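VAL-1 (Chlorella virus, PDB 3GNE) cleaves alginate as a family 14 polysaccharide lyase, presumably by beta-elimination, with modes of action that depend on pH. Local coordinates at residues 136-141 against 182-187; 187-190 against 195-198. All blocks are in the same frame, centred on the assembly; numbering follows the deposited sequence.

Overall arrangement
Contacts 1 and 2 follow one another along the chain and share Glu187 of strand 186-192, with centres about 15 Å apart. In contact 1 residues 182-187, the turn before the strand and its first two residues, meet 136-141, a piece of the long loop between strands 125-130 and 149-151. Contact 2 begins where this segment ends and pairs 187-190 with 195-198, the returning arm of the hairpin. The two thus illustrate how successive parts of a chain can be held differently: a loop of the opposing sheet meets the turn just before the strand, and the hairpin neighbour pairs with the strand itself. Contact 1 lies at the surface, its centre about 20 Å from that of the chain; contact 2 is partly buried.

Contact 1 of 2, residues 136-141 against 182-187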
loop_
_atom_site.group_PDB
_atom_site.type_symbol
_atom_site.label_atom_id
_atom_site.label_comp_id
_atom_site.label_asym_id
_atom_site.label_seq_id
_atom_site.Cartn_x
_atom_site.Cartn_y
_atom_site.Cartn_z
ATOM N N LYS A 136 -14.128 -17.807 -3.297
ATOM C CA LYS A 136 -13.230 -18.821 -3.843
ATOM C C LYS A 136 -11.947 -18.185 -4.358
ATOM O O LYS A 136 -11.951 -17.094 -4.962
ATOM C CB LYS A 136 -13.973 -19.552 -4.984
ATOM C CG LYS A 136 -13.096 -20.650 -5.617
ATOM C CD LYS A 136 -13.884 -21.521 -6.598
ATOM C CE LYS A 136 -12.932 -22.541 -7.246
ATOM N NZ LYS A 136 -11.524 -22.278 -6.771
ATOM N N GLN A 137 -10.828 -18.860 -4.177
ATOM C CA GLN A 137 -9.561 -18.470 -4.803
ATOM C C GLN A 137 -8.949 -19.706 -5.434
ATOM O O GLN A 137 -9.246 -20.788 -4.940
ATOM C CB GLN A 137 -8.571 -17.908 -3.787
ATOM C CG GLN A 137 -9.156 -16.624 -3.095
ATOM C CD GLN A 137 -9.236 -15.423 -4.032
ATOM O OE1 GLN A 137 -8.769 -15.385 -5.183
ATOM N NE2 GLN A 137 -9.907 -14.385 -3.464
ATOM N N LYS A 138 -8.133 -19.552 -6.458
ATOM C CA LYS A 138 -7.388 -20.702 -6.939
ATOM C C LYS A 138 -5.913 -20.630 -6.638
ATOM O O LYS A 138 -5.174 -21.592 -6.770
ATOM C CB LYS A 138 -7.578 -20.836 -8.462
ATOM C CG LYS A 138 -6.925 -19.701 -9.259
ATOM C CD LYS A 138 -7.229 -19.894 -10.731
ATOM C CE LYS A 138 -7.785 -18.700 -11.420
ATOM N NZ LYS A 138 -7.682 -18.631 -12.886
ATOM N N ILE A 139 -5.432 -19.454 -6.250
ATOM C CA ILE A 139 -4.029 -19.314 -5.867
ATOM C C ILE A 139 -3.825 -19.967 -4.520
ATOM O O ILE A 139 -4.459 -19.604 -3.523
ATOM C CB ILE A 139 -3.689 -17.800 -5.802
ATOM C CG1 ILE A 139 -3.835 -17.171 -7.201
ATOM C CG2 ILE A 139 -2.353 -17.544 -5.158
ATOM C CD1 ILE A 139 -3.966 -15.643 -7.092
ATOM N N PRO A 140 -2.913 -20.936 -4.430
ATOM C CA PRO A 140 -2.734 -21.623 -3.159
ATOM C C PRO A 140 -2.328 -20.672 -2.051
ATOM O O PRO A 140 -1.452 -19.826 -2.260
ATOM C CB PRO A 140 -1.581 -22.586 -3.419
ATOM C CG PRO A 140 -1.664 -22.820 -4.916
ATOM C CD PRO A 140 -2.070 -21.495 -5.523
ATOM N N GLY A 141 -2.979 -20.801 -0.885
ATOM C CA GLY A 141 -2.648 -19.999 0.271
ATOM C C GLY A 141 -3.226 -18.583 0.231
ATOM O O GLY A 141 -2.979 -17.866 1.193
ATOM N N PRO A 182 -17.722 -14.448 -9.987
ATOM C CA PRO A 182 -16.377 -13.887 -10.157
ATOM C C PRO A 182 -15.486 -14.830 -10.969
ATOM O O PRO A 182 -15.511 -16.034 -10.750
ATOM C CB PRO A 182 -15.833 -13.791 -8.733
ATOM C CG PRO A 182 -16.986 -13.955 -7.832
ATOM C CD PRO A 182 -18.041 -14.719 -8.583
ATOM N N GLN A 183 -14.701 -14.271 -11.878
ATOM C CA GLN A 183 -14.044 -15.072 -12.913
ATOM C C GLN A 183 -12.576 -15.376 -12.629
ATOM O O GLN A 183 -11.848 -15.849 -13.555
ATOM C CB GLN A 183 -14.215 -14.375 -14.279
ATOM C CG GLN A 183 -15.625 -14.330 -14.790
ATOM C CD GLN A 183 -16.227 -15.718 -14.993
ATOM O OE1 GLN A 183 -17.104 -16.197 -14.253
ATOM N NE2 GLN A 183 -15.739 -16.370 -16.026
ATOM N N LEU A 184 -12.037 -15.151 -11.430
ATOM C CA LEU A 184 -10.645 -15.551 -11.100
ATOM C C LEU A 184 -9.620 -15.054 -12.117
ATOM O O LEU A 184 -8.695 -15.750 -12.536
ATOM C CB LEU A 184 -10.603 -17.083 -10.886
ATOM C CG LEU A 184 -11.318 -17.573 -9.621
ATOM C CD1 LEU A 184 -11.567 -19.079 -9.662
ATOM C CD2 LEU A 184 -10.545 -17.205 -8.337
ATOM N N ASP A 185 -9.824 -13.796 -12.519
ATOM C CA ASP A 185 -8.991 -13.181 -13.551
ATOM C C ASP A 185 -8.580 -11.775 -13.095
ATOM O O ASP A 185 -8.164 -11.003 -13.936
ATOM C CB ASP A 185 -9.707 -13.104 -14.887
ATOM C CG ASP A 185 -11.035 -12.376 -14.854
ATOM O OD1 ASP A 185 -11.532 -12.017 -13.758
ATOM O OD2 ASP A 185 -11.592 -12.186 -15.960
ATOM N N GLY A 186 -8.709 -11.520 -11.786
ATOM C CA GLY A 186 -8.164 -10.265 -11.232
ATOM C C GLY A 186 -6.659 -10.381 -11.204
ATOM O O GLY A 186 -6.042 -11.437 -11.326
ATOM N N GLU A 187 -6.003 -9.238 -11.042
ATOM C CA GLU A 187 -4.564 -9.170 -11.092
ATOM C C GLU A 187 -4.032 -8.173 -10.065
ATOM O O GLU A 187 -4.754 -7.283 -9.591
ATOM C CB GLU A 187 -4.078 -8.658 -12.469
ATOM C CG GLU A 187 -4.587 -9.480 -13.620
ATOM C CD GLU A 187 -4.036 -9.038 -14.955
ATOM O OE1 GLU A 187 -3.241 -8.066 -15.023
ATOM O OE2 GLU A 187 -4.411 -9.635 -15.997
#
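Gln137 and Leu184 mark the closest approach of the two backbones, with CA atoms 7.0 Å apart, and neither chain is in regular strand conformation there. Leu184 bridges the gap. Its CG lies anti to the carbonyl carbon (chi1 -69°), which sends the isobutyl group to the 136-138 backbone, where CD2 sits 3.7 Å from Lys136 O and 3.9 Å from Gln137 CA. CD2 thus rests on main chain, while CB packs against the aliphatic end of Lys138. Of the Gln137 side chain OE1 comes nearest, 4.1 Å from Leu184 CD2, and NE2 hydrogen bonds to Asn203 O. Leu184 itself also touches Asn203. In the beta-sandwich expected of this concanavalin-like lyase, the contact ties a loop joining strands 125-130 and 149-151 of one sheet to the entry of strand 186-192 in the other. Lys138 supplies the polar half. Its chain runs past Leu184 in the opposite sense and bends at chi3 (129°), bringing CE unusually close to Leu184 CB, at 3.3 Å, and NZ within 3.1 Å of Leu184 O. That ammonium group donates in the carbonyl plane to a lone pair, with a C=O...N angle of 145°. The same lysine side chain also lies against Arg201 of strand 195-202, and it remains largely exposed to solvent.

Contact 2 of 2, residues 187-190 against 195-198; sequences ESYV and KKEV
Lys196 lays the end of its side chain over one face of the Tyr189 ring, with CE 3.5 Å above the ring plane and nearly over its centre. The overlap is a CH-pi contact by the CE methylene joined to a cation-pi interaction, NZ standing 4.2 Å from the ring centroid and 14° off its normal. Full extension of the lysine from CA outward, with CG anti to the backbone N, carries the ammonium group diagonally across the strand pair to the ring. Both far ends have further partners: Tyr189 OH hydrogen bonds to Thr74 OG1 and the backbone N of Glu244, and Lys196 NZ makes a weak bond to Glu244 O. On the same face Val198 is the direct partner of Tyr189, in a non-hydrogen-bonded pair with CA atoms 4.2 Å apart, and its CG2 packs 3.9 Å from Tyr189 CB. These strands form an antiparallel beta hairpin, and the axes of these short segments approach to 4.7 Å. The next pair, Val190 and Glu197, is hydrogen-bonded in both directions: Val190 N donates to Glu197 O at 3.0 Å and Glu197 N to Val190 O at 2.9 Å. Glu197 O is further approached by Tyr189 CA at 3.1 Å, a CA-H...O contact beside the regular bond. Val190 projects from the face opposite Tyr189 and meets Val125 and Asp127 of strand 125-130, which belongs to the other sheet of the sandwich. The buried Ser188 hydroxyl, OG, hydrogen bonds to Asp127 OD2 and Asn115 ND2 of the facing sheet.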
loop_
_atom_site.group_PDB
_atom_site.type_symbol
_atom_site.label_atom_id
_atom_site.label_comp_id
_atom_site.label_asym_id
_atom_site.label_seq_id
_atom_site.Cartn_x
_atom_site.Cartn_y
_atom_site.Cartn_z
ATOM N N GLU A 187 -6.003 -9.238 -11.042
ATOM C CA GLU A 187 -4.564 -9.170 -11.092
ATOM C C GLU A 187 -4.032 -8.173 -10.065
ATOM O O GLU A 187 -4.754 -7.283 -9.591
ATOM C CB GLU A 187 -4.078 -8.658 -12.469
ATOM C CG GLU A 187 -4.587 -9.480 -13.620
ATOM C CD GLU A 187 -4.036 -9.038 -14.955
ATOM O OE1 GLU A 187 -3.241 -8.066 -15.023
ATOM O OE2 GLU A 187 -4.411 -9.635 -15.997
ATOM N N SER A 188 -2.748 -8.338 -9.786
ATOM C CA SER A 188 -1.995 -7.372 -8.997
ATOM C C SER A 188 -0.615 -7.239 -9.603
ATOM O O SER A 188 -0.109 -8.177 -10.178
ATOM C CB SER A 188 -1.853 -7.907 -7.564
ATOM O OG SER A 188 -1.096 -6.939 -6.820
ATOM N N TYR A 189 0.004 -6.072 -9.486
ATOM C CA TYR A 189 1.428 -6.035 -9.860
ATOM C C TYR A 189 2.142 -5.081 -8.922
ATOM O O TYR A 189 1.539 -4.158 -8.338
ATOM C CB TYR A 189 1.592 -5.664 -11.319
ATOM C CG TYR A 189 1.321 -4.272 -11.845
ATOM C CD1 TYR A 189 2.044 -3.096 -11.527
ATOM C CD2 TYR A 189 0.298 -4.097 -12.792
ATOM C CE1 TYR A 189 1.769 -1.862 -12.046
ATOM C CE2 TYR A 189 0.027 -2.848 -13.352
ATOM C CZ TYR A 189 0.758 -1.735 -12.981
ATOM O OH TYR A 189 0.456 -0.523 -13.559
ATOM N N VAL A 190 3.434 -5.288 -8.783
ATOM C CA VAL A 190 4.315 -4.459 -7.982
ATOM C C VAL A 190 5.484 -4.117 -8.880
ATOM O O VAL A 190 6.005 -4.980 -9.583
ATOM C CB VAL A 190 4.812 -5.185 -6.720
ATOM C CG1 VAL A 190 5.911 -4.374 -6.030
ATOM C CG2 VAL A 190 3.606 -5.412 -5.800
ATOM N N LYS A 195 11.561 -2.789 -11.879
ATOM C CA LYS A 195 11.335 -4.230 -11.996
ATOM C C LYS A 195 9.875 -4.533 -11.616
ATOM O O LYS A 195 9.449 -4.168 -10.525
ATOM C CB LYS A 195 12.235 -5.038 -11.084
ATOM C CG LYS A 195 11.982 -6.538 -11.107
ATOM C CD LYS A 195 13.046 -7.250 -10.248
ATOM C CE LYS A 195 12.832 -8.758 -10.440
ATOM N NZ LYS A 195 13.777 -9.620 -9.688
ATOM N N LYS A 196 9.139 -5.169 -12.518
ATOM C CA LYS A 196 7.721 -5.428 -12.345
ATOM C C LYS A 196 7.470 -6.913 -12.178
ATOM O O LYS A 196 8.031 -7.725 -12.975
ATOM C CB LYS A 196 6.965 -4.945 -13.598
ATOM C CG LYS A 196 5.450 -5.140 -13.549
ATOM C CD LYS A 196 4.797 -4.472 -14.744
ATOM C CE LYS A 196 3.296 -4.427 -14.833
ATOM N NZ LYS A 196 2.927 -3.627 -16.057
ATOM N N GLU A 197 6.628 -7.256 -11.214
ATOM C CA GLU A 197 6.110 -8.614 -11.073
ATOM C C GLU A 197 4.582 -8.582 -11.039
ATOM O O GLU A 197 3.987 -7.662 -10.448
ATOM C CB GLU A 197 6.621 -9.323 -9.809
ATOM C CG GLU A 197 8.156 -9.530 -9.790
ATOM C CD GLU A 197 8.695 -10.492 -10.812
ATOM O OE1 GLU A 197 7.951 -11.290 -11.387
ATOM O OE2 GLU A 197 9.920 -10.455 -11.060
ATOM N N VAL A 198 3.939 -9.554 -11.660
ATOM C CA VAL A 198 2.508 -9.635 -11.780
ATOM C C VAL A 198 1.992 -10.922 -11.152
ATOM O O VAL A 198 2.630 -11.996 -11.278
ATOM C CB VAL A 198 2.104 -9.586 -13.260
ATOM C CG1 VAL A 198 0.591 -9.576 -13.427
ATOM C CG2 VAL A 198 2.747 -8.356 -13.901
#